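Local coordinates for protein thymidylate synthase 1 (Bacillus subtilis, PDB 1BSF) that catalyses the reductive methylation of dUMP to dTMP with 5,10-methylenetetrahydrofolate as methyl donor and reductant, a step that supplies dTMP for DNA synthesis, at residues N51-I56 with F239-L244; T58-A63 with G187-V192. All coordinates share one frame; numbering follows the deposited sequence.

Contact 1: N51-I56 with F239-L244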
loop_
_atom_site.group_PDB
_atom_site.type_symbol
_atom_site.label_atom_id
_atom_site.label_comp_id
_atom_site.label_asym_id
_atom_site.label_seq_id
_atom_site.Cartn_x
_atom_site.Cartn_y
_atom_site.Cartn_z
ATOM N N ASN A 51 8.160 -10.610 15.511
ATOM C CA ASN A 51 9.353 -11.370 15.120
ATOM C C ASN A 51 10.003 -12.183 16.222
ATOM O O ASN A 51 11.218 -12.384 16.230
ATOM C CB ASN A 51 10.394 -10.445 14.485
ATOM C CG ASN A 51 10.434 -10.578 12.989
ATOM O OD1 ASN A 51 10.056 -11.621 12.445
ATOM N ND2 ASN A 51 10.886 -9.524 12.303
ATOM N N SER A 52 9.186 -12.645 17.155
ATOM C CA SER A 52 9.680 -13.460 18.247
ATOM C C SER A 52 9.646 -14.887 17.740
ATOM O O SER A 52 10.194 -15.799 18.361
ATOM C CB SER A 52 8.785 -13.309 19.478
ATOM O OG SER A 52 7.417 -13.193 19.119
ATOM N N GLU A 53 8.990 -15.060 16.595
ATOM C CA GLU A 53 8.873 -16.361 15.953
ATOM C C GLU A 53 8.590 -16.247 14.457
ATOM O O GLU A 53 8.255 -15.174 13.953
ATOM C CB GLU A 53 7.780 -17.187 16.631
ATOM C CG GLU A 53 6.391 -16.622 16.489
ATOM C CD GLU A 53 5.457 -17.209 17.515
ATOM O OE1 GLU A 53 5.914 -17.483 18.648
ATOM O OE2 GLU A 53 4.270 -17.404 17.194
ATOM N N VAL A 54 8.746 -17.366 13.755
ATOM C CA VAL A 54 8.526 -17.441 12.312
ATOM C C VAL A 54 7.032 -17.485 11.978
ATOM O O VAL A 54 6.305 -18.351 12.466
ATOM C CB VAL A 54 9.223 -18.713 11.719
ATOM C CG1 VAL A 54 8.469 -19.230 10.496
ATOM C CG2 VAL A 54 10.670 -18.394 11.362
ATOM N N PRO A 55 6.555 -16.556 11.129
ATOM C CA PRO A 55 5.127 -16.594 10.802
ATOM C C PRO A 55 4.852 -17.727 9.815
ATOM O O PRO A 55 5.014 -17.561 8.609
ATOM C CB PRO A 55 4.860 -15.225 10.189
ATOM C CG PRO A 55 6.151 -14.845 9.588
ATOM C CD PRO A 55 7.246 -15.463 10.423
ATOM N N ILE A 56 4.432 -18.871 10.335
ATOM C CA ILE A 56 4.154 -20.021 9.488
ATOM C C ILE A 56 3.029 -20.869 10.065
ATOM O O ILE A 56 2.962 -21.089 11.271
ATOM C CB ILE A 56 5.423 -20.901 9.339
ATOM C CG1 ILE A 56 5.112 -22.157 8.518
ATOM C CG2 ILE A 56 5.933 -21.302 10.710
ATOM C CD1 ILE A 56 5.694 -22.126 7.127
ATOM N N PHE A 239 0.862 -26.290 17.157
ATOM C CA PHE A 239 2.156 -26.564 17.764
ATOM C C PHE A 239 2.934 -25.256 17.804
ATOM O O PHE A 239 2.471 -24.251 17.296
ATOM C CB PHE A 239 2.930 -27.593 16.929
ATOM C CG PHE A 239 2.057 -28.619 16.254
ATOM C CD1 PHE A 239 1.516 -28.369 14.995
ATOM C CD2 PHE A 239 1.770 -29.829 16.882
ATOM C CE1 PHE A 239 0.702 -29.306 14.372
ATOM C CE2 PHE A 239 0.955 -30.778 16.270
ATOM C CZ PHE A 239 0.418 -30.515 15.012
ATOM N N GLU A 240 4.117 -25.280 18.405
ATOM C CA GLU A 240 4.973 -24.104 18.484
ATOM C C GLU A 240 5.739 -23.909 17.168
ATOM O O GLU A 240 6.225 -24.880 16.571
ATOM C CB GLU A 240 5.962 -24.274 19.636
ATOM C CG GLU A 240 6.344 -22.976 20.321
ATOM C CD GLU A 240 6.370 -23.106 21.830
ATOM O OE1 GLU A 240 6.579 -24.244 22.325
ATOM O OE2 GLU A 240 6.179 -22.066 22.509
ATOM N N ALA A 241 5.859 -22.660 16.718
ATOM C CA ALA A 241 6.563 -22.364 15.467
ATOM C C ALA A 241 7.991 -22.944 15.465
ATOM O O ALA A 241 8.608 -23.093 16.522
ATOM C CB ALA A 241 6.608 -20.860 15.245
ATOM N N PRO A 242 8.522 -23.299 14.274
ATOM C CA PRO A 242 9.873 -23.858 14.145
ATOM C C PRO A 242 10.950 -22.810 14.406
ATOM O O PRO A 242 10.649 -21.690 14.799
ATOM C CB PRO A 242 9.916 -24.357 12.706
ATOM C CG PRO A 242 8.962 -23.498 11.994
ATOM C CD PRO A 242 7.853 -23.209 12.963
ATOM N N GLU A 243 12.210 -23.168 14.187
ATOM C CA GLU A 243 13.294 -22.214 14.397
ATOM C C GLU A 243 14.148 -22.084 13.146
ATOM O O GLU A 243 15.211 -22.687 13.033
ATOM C CB GLU A 243 14.163 -22.633 15.580
ATOM C CG GLU A 243 15.323 -21.691 15.866
ATOM C CD GLU A 243 16.669 -22.370 15.686
ATOM O OE1 GLU A 243 17.039 -23.211 16.535
ATOM O OE2 GLU A 243 17.358 -22.068 14.688
ATOM N N LEU A 244 13.664 -21.286 12.205
ATOM C CA LEU A 244 14.357 -21.053 10.950
ATOM C C LEU A 244 15.830 -20.707 11.144
ATOM O O LEU A 244 16.175 -19.816 11.927
ATOM C CB LEU A 244 13.664 -19.927 10.179
ATOM C CG LEU A 244 14.485 -19.289 9.061
ATOM C CD1 LEU A 244 14.914 -20.375 8.067
ATOM C CD2 LEU A 244 13.669 -18.220 8.363
#
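Val54 and Leu244 meet through aliphatic carbons, CG2 of Val54 lying 3.6 Å from CB of Leu244, with the two side chains crossing at about a right angle. Val54 presents this methyl because CG2 stands anti to its carbonyl carbon, next to the backbone N. In a second apolar pair, Ile56 CG2 lies 3.5 Å from Pro242 CD and 4.0 Å from Pro242 CG; here too the side chains are roughly perpendicular. Ala241 lies on the Glu53 side of the contact, beside the Ile56-Pro242 pair; its methyl CB comes 3.8 Å from Val54 O and 4.1 Å from Glu53 CB. A side chain this short suits the place where the backbones come nearest, with CA of Val54 and CA of Ala241 6.2 Å apart.

Farther out, Ile56 also packs on Tyr266 and Pro242 on Leu263, while the Asn51 amide donates through ND2 to Gly211 O, tying the start of 51-56 to strand 209-223. Glu53 OE2 makes a weak hydrogen bond with Thr1 N. Both segments are loops, and their touching parts, 53-56 and 241-244, run at about 99° to each other. The close pairs are carbon on carbon or methyl on carbonyl oxygen, so the contact depends on shape fit and burial of apolar surface.

Contact 2: T58-A63 with G187-V192; sequences TTKKVA and GNPFNV
Ala63 sets its methyl against the edge of the Phe190 ring, near the ring plane, with CB 3.4 Å from CE1 and 3.5 Å from CD1. Phe190 reaches it because CG is anti to the backbone N (chi1 179°), which carries the ring out from the first turn of helix 188-206. Ala63 itself is the N-cap residue of helix 64-77, and its small side chain lets the aromatic edge come close to that helix start. The ring also touches Ala67 and Glu70 of the same helix.

Val62 bridges Phe190 and Pro189, one methyl to each: CG1 lies 4.0 Å from Phe190 CA and meets the ring obliquely, while CG2 rests 4.0 Å from Pro189 CB. Pro189, in the first turn of its helix, offers a rigid apolar ring and lacks an N-H, which that turn does not need for helical bonding. The Lys60 chain, about perpendicular to Pro189, brings its end to the ring, NZ 3.8 Å from CG; the same NZ makes a weak hydrogen bond to Ala185 O. Asn191, which probably binds dUMP, follows Phe190 on the helix. The packing thus joins two helix starts mainly by apolar contacts, with the Lys60 ammonium group at one border.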
loop_
_atom_site.group_PDB
_atom_site.type_symbol
_atom_site.label_atom_id
_atom_site.label_comp_id
_atom_site.label_asym_id
_atom_site.label_seq_id
_atom_site.Cartn_x
_atom_site.Cartn_y
_atom_site.Cartn_z
ATOM N N THR A 58 0.892 -23.953 11.282
ATOM C CA THR A 58 1.283 -25.186 11.952
ATOM C C THR A 58 0.112 -26.158 11.895
ATOM O O THR A 58 0.203 -27.284 12.379
ATOM C CB THR A 58 1.665 -24.936 13.428
ATOM O OG1 THR A 58 0.487 -24.993 14.245
ATOM C CG2 THR A 58 2.325 -23.568 13.586
ATOM N N THR A 59 -0.999 -25.700 11.319
ATOM C CA THR A 59 -2.185 -26.539 11.169
ATOM C C THR A 59 -2.168 -27.081 9.745
ATOM O O THR A 59 -3.157 -27.623 9.252
ATOM C CB THR A 59 -3.494 -25.754 11.370
ATOM O OG1 THR A 59 -3.631 -24.782 10.320
ATOM C CG2 THR A 59 -3.511 -25.084 12.738
ATOM N N LYS A 60 -1.030 -26.912 9.091
ATOM C CA LYS A 60 -0.849 -27.376 7.730
ATOM C C LYS A 60 0.573 -27.026 7.341
ATOM O O LYS A 60 1.166 -26.103 7.901
ATOM C CB LYS A 60 -1.852 -26.696 6.794
ATOM C CG LYS A 60 -1.219 -25.965 5.612
ATOM C CD LYS A 60 -2.245 -25.683 4.521
ATOM C CE LYS A 60 -1.899 -24.429 3.709
ATOM N NZ LYS A 60 -3.093 -23.555 3.473
ATOM N N LYS A 61 1.116 -27.779 6.394
ATOM C CA LYS A 61 2.469 -27.553 5.910
ATOM C C LYS A 61 2.468 -26.477 4.831
ATOM O O LYS A 61 1.533 -26.390 4.032
ATOM C CB LYS A 61 3.043 -28.846 5.332
ATOM C CG LYS A 61 4.555 -28.947 5.426
ATOM C CD LYS A 61 5.188 -29.318 4.087
ATOM C CE LYS A 61 6.638 -29.764 4.260
ATOM N NZ LYS A 61 6.940 -30.233 5.648
ATOM N N VAL A 62 3.511 -25.655 4.824
ATOM C CA VAL A 62 3.641 -24.605 3.829
ATOM C C VAL A 62 4.795 -25.018 2.930
ATOM O O VAL A 62 5.632 -25.832 3.324
ATOM C CB VAL A 62 3.989 -23.232 4.470
ATOM C CG1 VAL A 62 4.492 -22.264 3.401
ATOM C CG2 VAL A 62 2.772 -22.643 5.155
ATOM N N ALA A 63 4.824 -24.464 1.724
ATOM C CA ALA A 63 5.875 -24.744 0.764
ATOM C C ALA A 63 7.095 -23.930 1.165
ATOM O O ALA A 63 7.695 -23.250 0.334
ATOM C CB ALA A 63 5.417 -24.341 -0.632
ATOM N N GLY A 187 -2.861 -19.024 -1.199
ATOM C CA GLY A 187 -1.837 -18.039 -1.466
ATOM C C GLY A 187 -1.231 -17.345 -0.266
ATOM O O GLY A 187 -0.015 -17.161 -0.213
ATOM N N ASN A 188 -2.050 -16.976 0.716
ATOM C CA ASN A 188 -1.517 -16.236 1.847
ATOM C C ASN A 188 -0.402 -16.818 2.725
ATOM O O ASN A 188 0.645 -16.181 2.879
ATOM C CB ASN A 188 -2.624 -15.786 2.780
ATOM C CG ASN A 188 -2.067 -15.180 4.033
ATOM O OD1 ASN A 188 -2.068 -15.799 5.091
ATOM N ND2 ASN A 188 -1.556 -13.959 3.915
ATOM N N PRO A 189 -0.610 -18.016 3.323
ATOM C CA PRO A 189 0.444 -18.582 4.181
ATOM C C PRO A 189 1.811 -18.697 3.527
ATOM O O PRO A 189 2.838 -18.554 4.191
ATOM C CB PRO A 189 -0.115 -19.942 4.632
ATOM C CG PRO A 189 -1.322 -20.191 3.798
ATOM C CD PRO A 189 -1.796 -18.886 3.234
ATOM N N PHE A 190 1.810 -18.941 2.222
ATOM C CA PHE A 190 3.034 -19.062 1.435
ATOM C C PHE A 190 3.681 -17.673 1.289
ATOM O O PHE A 190 4.847 -17.472 1.626
ATOM C CB PHE A 190 2.672 -19.651 0.068
ATOM C CG PHE A 190 3.836 -19.814 -0.871
ATOM C CD1 PHE A 190 4.624 -20.959 -0.836
ATOM C CD2 PHE A 190 4.108 -18.843 -1.834
ATOM C CE1 PHE A 190 5.662 -21.136 -1.747
ATOM C CE2 PHE A 190 5.136 -19.007 -2.745
ATOM C CZ PHE A 190 5.917 -20.158 -2.704
ATOM N N ASN A 191 2.918 -16.705 0.804
ATOM C CA ASN A 191 3.455 -15.361 0.641
ATOM C C ASN A 191 4.021 -14.810 1.958
ATOM O O ASN A 191 5.220 -14.541 2.059
ATOM C CB ASN A 191 2.377 -14.410 0.118
ATOM C CG ASN A 191 1.822 -14.827 -1.230
ATOM O OD1 ASN A 191 2.506 -15.468 -2.036
ATOM N ND2 ASN A 191 0.574 -14.452 -1.491
ATOM N N VAL A 192 3.160 -14.670 2.966
ATOM C CA VAL A 192 3.566 -14.127 4.266
ATOM C C VAL A 192 4.956 -14.559 4.737
ATOM O O VAL A 192 5.913 -13.789 4.675
ATOM C CB VAL A 192 2.549 -14.482 5.376
ATOM C CG1 VAL A 192 2.961 -13.813 6.673
ATOM C CG2 VAL A 192 1.154 -14.034 4.976
#

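Overall arrangement
From the N terminus, the chain leaves strand 39-49 and passes through one long loop that supplies 51-56 to contact 1 and then 58-63 to contact 2 before helix 64-77 begins. Contact 2 closes the shorter loop when the chain reaches the start of helix 188-206; contact 1 closes the longer one after helix 225-235, so contact 2 is nested within it and the two do not cross. Their centres lie about 12 Å apart, and they touch directly: Ile56 CD1 packs on Val62 CB, and Phe239 N probably makes a hydrogen bond to Thr58 OG1. Together they fasten the loop between strand 39-49 and helix 64-77 to helix 188-206 and to the loop leading into strand 245-246.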